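Local coordinates for protein neuraminidase (Influenza A virus, PDB 4FVK) that is a neuraminidase-like, membrane-anchored, calcium-binding homotetramer with a six-bladed beta-propeller fold, which may cleave terminal sialic acids but probably has little or no such activity, at residues Asp222-Leu227 against Val239-Gly244. Sequence-based numbering, arbitrary orientation.
Sequences DAKRPL and VEPCNG. With CA (calcium ion), chain D.
Leu227 and Val239 form an antiparallel hydrogen-bonded pair, Leu227 N to Val239 O 3.0 Å and Val239 N to Leu227 O 2.9 Å, joining the third and fourth strands of one four-stranded beta-propeller blade just where 227-230 begins and 236-239 ends. Beyond this pair the backbones part, and side chains take over. The ring of Pro241 packs here against 222-227: its CG lies 3.6 Å from Leu227 CD1 and its CD 3.1 Å from Arg225 O. Lys224, extended beyond CG, runs across the side chain of Glu240 at about a right angle and carries its ammonium to the backbone of 241-243. There NZ donates to Pro241 O and Asn243 O, both at 3.0 Å, the latter nearly in line with the carbonyl bond, and also to Lys260 O, so three backbone carbonyls grip one buried charge. Cys242, between the two acceptors, is tied to Cys259 by a disulfide. Asp222 belongs to the calcium site: its carbonyl O binds the ion at 2.4 Å, alongside Asn218, Asp248, Gly266 and Gly268. Its side chain closes an Asx turn, OD1 accepting from Lys224 N above the carboxylate plane. Glu240 bends at chi2 (82°), which brings its carboxylate up to that of Asp222 from the opposite direction, the two planes nearly coplanar (14° apart); Asp222 OD2 and Glu240 OE2 sit 2.6 Å apart, which suggests that one acid is protonated.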
ATOM      1  N   ASP A 222      31.724  27.306  20.696  1.00 34.71           N
ATOM      2  CA  ASP A 222      32.664  26.243  20.347  1.00 31.72           C
ATOM      3  C   ASP A 222      32.393  25.726  18.933  1.00 34.14           C
ATOM      4  O   ASP A 222      31.238  25.479  18.553  1.00 32.14           O
ATOM      5  CB  ASP A 222      32.562  25.126  21.387  1.00 28.99           C
ATOM      6  CG  ASP A 222      33.762  24.207  21.399  1.00 32.58           C
ATOM      7  OD1 ASP A 222      34.723  24.428  20.643  1.00 32.75           O
ATOM      8  OD2 ASP A 222      33.751  23.246  22.195  1.00 33.68           O
ATOM      9  N   ALA A 223      33.466  25.572  18.162  1.00 30.90           N
ATOM     10  CA  ALA A 223      33.400  25.005  16.837  1.00 30.93           C
ATOM     11  C   ALA A 223      33.852  23.560  16.882  1.00 30.25           C
ATOM     12  O   ALA A 223      33.782  22.853  15.880  1.00 29.22           O
ATOM     13  CB  ALA A 223      34.261  25.810  15.857  1.00 31.44           C
ATOM     14  N   LYS A 224      34.376  23.135  18.029  1.00 32.67           N
ATOM     15  CA  LYS A 224      34.547  21.706  18.278  1.00 30.80           C
ATOM     16  C   LYS A 224      33.211  21.252  18.814  1.00 30.09           C
ATOM     17  O   LYS A 224      32.410  22.087  19.220  1.00 29.49           O
ATOM     18  CB  LYS A 224      35.624  21.434  19.322  1.00 33.67           C
ATOM     19  CG  LYS A 224      37.066  21.342  18.779  1.00 34.95           C
ATOM     20  CD  LYS A 224      38.041  21.235  19.953  1.00 38.54           C
ATOM     21  CE  LYS A 224      39.501  21.306  19.525  1.00 39.80           C
ATOM     22  NZ  LYS A 224      40.371  21.119  20.715  1.00 39.53           N
ATOM     23  N   ARG A 225      32.994  19.942  18.830  1.00 24.95           N
ATOM     24  CA  ARG A 225      31.749  19.344  19.251  1.00 25.35           C
ATOM     25  C   ARG A 225      31.978  18.706  20.597  1.00 24.18           C
ATOM     26  O   ARG A 225      32.894  17.922  20.747  1.00 23.72           O
ATOM     27  CB  ARG A 225      31.325  18.242  18.257  1.00 22.64           C
ATOM     28  CG  ARG A 225      30.960  18.758  16.882  1.00 23.08           C
ATOM     29  CD  ARG A 225      30.289  17.662  15.979  1.00 22.94           C
ATOM     30  NE  ARG A 225      29.857  18.258  14.718  1.00 20.08           N
ATOM     31  CZ  ARG A 225      28.766  19.001  14.595  1.00 21.28           C
ATOM     32  NH1 ARG A 225      27.964  19.190  15.646  1.00 20.47           N
ATOM     33  NH2 ARG A 225      28.461  19.534  13.413  1.00 22.39           N
ATOM     34  N   PRO A 226      31.143  19.038  21.584  1.00 27.11           N
ATOM     35  CA  PRO A 226      31.298  18.363  22.872  1.00 25.62           C
ATOM     36  C   PRO A 226      30.784  16.929  22.839  1.00 25.66           C
ATOM     37  O   PRO A 226      29.895  16.608  22.057  1.00 25.53           O
ATOM     38  CB  PRO A 226      30.480  19.233  23.829  1.00 28.00           C
ATOM     39  CG  PRO A 226      29.567  20.036  22.953  1.00 28.85           C
ATOM     40  CD  PRO A 226      30.323  20.255  21.682  1.00 27.56           C
ATOM     41  N   LEU A 227      31.368  16.066  23.663  1.00 29.34           N
ATOM     42  CA  LEU A 227      31.011  14.659  23.682  1.00 28.54           C
ATOM     43  C   LEU A 227      30.496  14.259  25.055  1.00 29.63           C
ATOM     44  O   LEU A 227      31.073  14.637  26.073  1.00 32.21           O
ATOM     45  CB  LEU A 227      32.215  13.781  23.342  1.00 27.88           C
ATOM     46  CG  LEU A 227      32.828  13.742  21.932  1.00 31.75           C
ATOM     47  CD1 LEU A 227      33.248  15.089  21.446  1.00 32.95           C
ATOM     48  CD2 LEU A 227      34.064  12.893  21.966  1.00 32.20           C
ATOM     49  N   VAL A 239      33.423  15.396  27.663  1.00 30.36           N
ATOM     50  CA  VAL A 239      34.788  15.716  27.254  1.00 30.73           C
ATOM     51  C   VAL A 239      34.862  16.459  25.924  1.00 33.62           C
ATOM     52  O   VAL A 239      33.954  16.385  25.086  1.00 31.04           O
ATOM     53  CB  VAL A 239      35.694  14.467  27.159  1.00 34.03           C
ATOM     54  CG1 VAL A 239      35.652  13.667  28.458  1.00 33.73           C
ATOM     55  CG2 VAL A 239      35.312  13.598  25.955  1.00 32.91           C
ATOM     56  N   GLU A 240      35.974  17.157  25.740  1.00 32.77           N
ATOM     57  CA  GLU A 240      36.230  17.953  24.561  1.00 35.47           C
ATOM     58  C   GLU A 240      37.211  17.208  23.665  1.00 35.45           C
ATOM     59  O   GLU A 240      38.165  16.608  24.161  1.00 35.88           O
ATOM     60  CB  GLU A 240      36.832  19.290  24.997  1.00 37.55           C
ATOM     61  CG  GLU A 240      37.074  20.267  23.867  1.00 39.25           C
ATOM     62  CD  GLU A 240      35.820  21.022  23.480  1.00 39.49           C
ATOM     63  OE1 GLU A 240      34.753  20.774  24.082  1.00 38.35           O
ATOM     64  OE2 GLU A 240      35.911  21.878  22.579  1.00 39.64           O
ATOM     65  N   PRO A 241      36.980  17.221  22.337  1.00 37.07           N
ATOM     66  CA  PRO A 241      37.969  16.606  21.437  1.00 37.23           C
ATOM     67  C   PRO A 241      39.315  17.309  21.596  1.00 38.49           C
ATOM     68  O   PRO A 241      39.329  18.520  21.817  1.00 40.06           O
ATOM     69  CB  PRO A 241      37.397  16.862  20.034  1.00 35.96           C
ATOM     70  CG  PRO A 241      35.946  17.145  20.245  1.00 35.48           C
ATOM     71  CD  PRO A 241      35.871  17.837  21.597  1.00 36.30           C
ATOM     72  N   CYS A 242      40.414  16.565  21.478  1.00 33.56           N
ATOM     73  CA  CYS A 242      41.741  17.098  21.790  1.00 37.22           C
ATOM     74  C   CYS A 242      42.632  17.274  20.557  1.00 40.06           C
ATOM     75  O   CYS A 242      43.813  17.583  20.679  1.00 38.16           O
ATOM     76  CB  CYS A 242      42.444  16.242  22.853  1.00 35.85           C
ATOM     77  SG  CYS A 242      41.643  16.282  24.474  1.00 36.60           S
ATOM     78  N   ASN A 243      42.068  17.073  19.370  1.00 36.99           N
ATOM     79  CA  ASN A 243      42.772  17.461  18.162  1.00 36.72           C
ATOM     80  C   ASN A 243      42.687  18.972  17.983  1.00 36.53           C
ATOM     81  O   ASN A 243      42.252  19.687  18.880  1.00 36.67           O
ATOM     82  CB  ASN A 243      42.232  16.718  16.933  1.00 37.62           C
ATOM     83  CG  ASN A 243      40.744  16.941  16.707  1.00 36.21           C
ATOM     84  OD1 ASN A 243      40.069  17.610  17.489  1.00 34.24           O
ATOM     85  ND2 ASN A 243      40.228  16.382  15.620  1.00 34.46           N
ATOM     86  N   GLY A 244      43.106  19.459  16.826  1.00 41.10           N
ATOM     87  CA  GLY A 244      42.998  20.875  16.529  1.00 43.50           C
ATOM     88  C   GLY A 244      42.147  21.146  15.301  1.00 43.96           C
ATOM     89  O   GLY A 244      42.146  22.265  14.773  1.00 45.32           O
TER
HETATM   90 CA    CA D 501      29.298  25.984  17.270  1.00 32.60          CA
HETATM   91  O   HOH W   1      30.567  26.828  15.394  1.00 40.55           O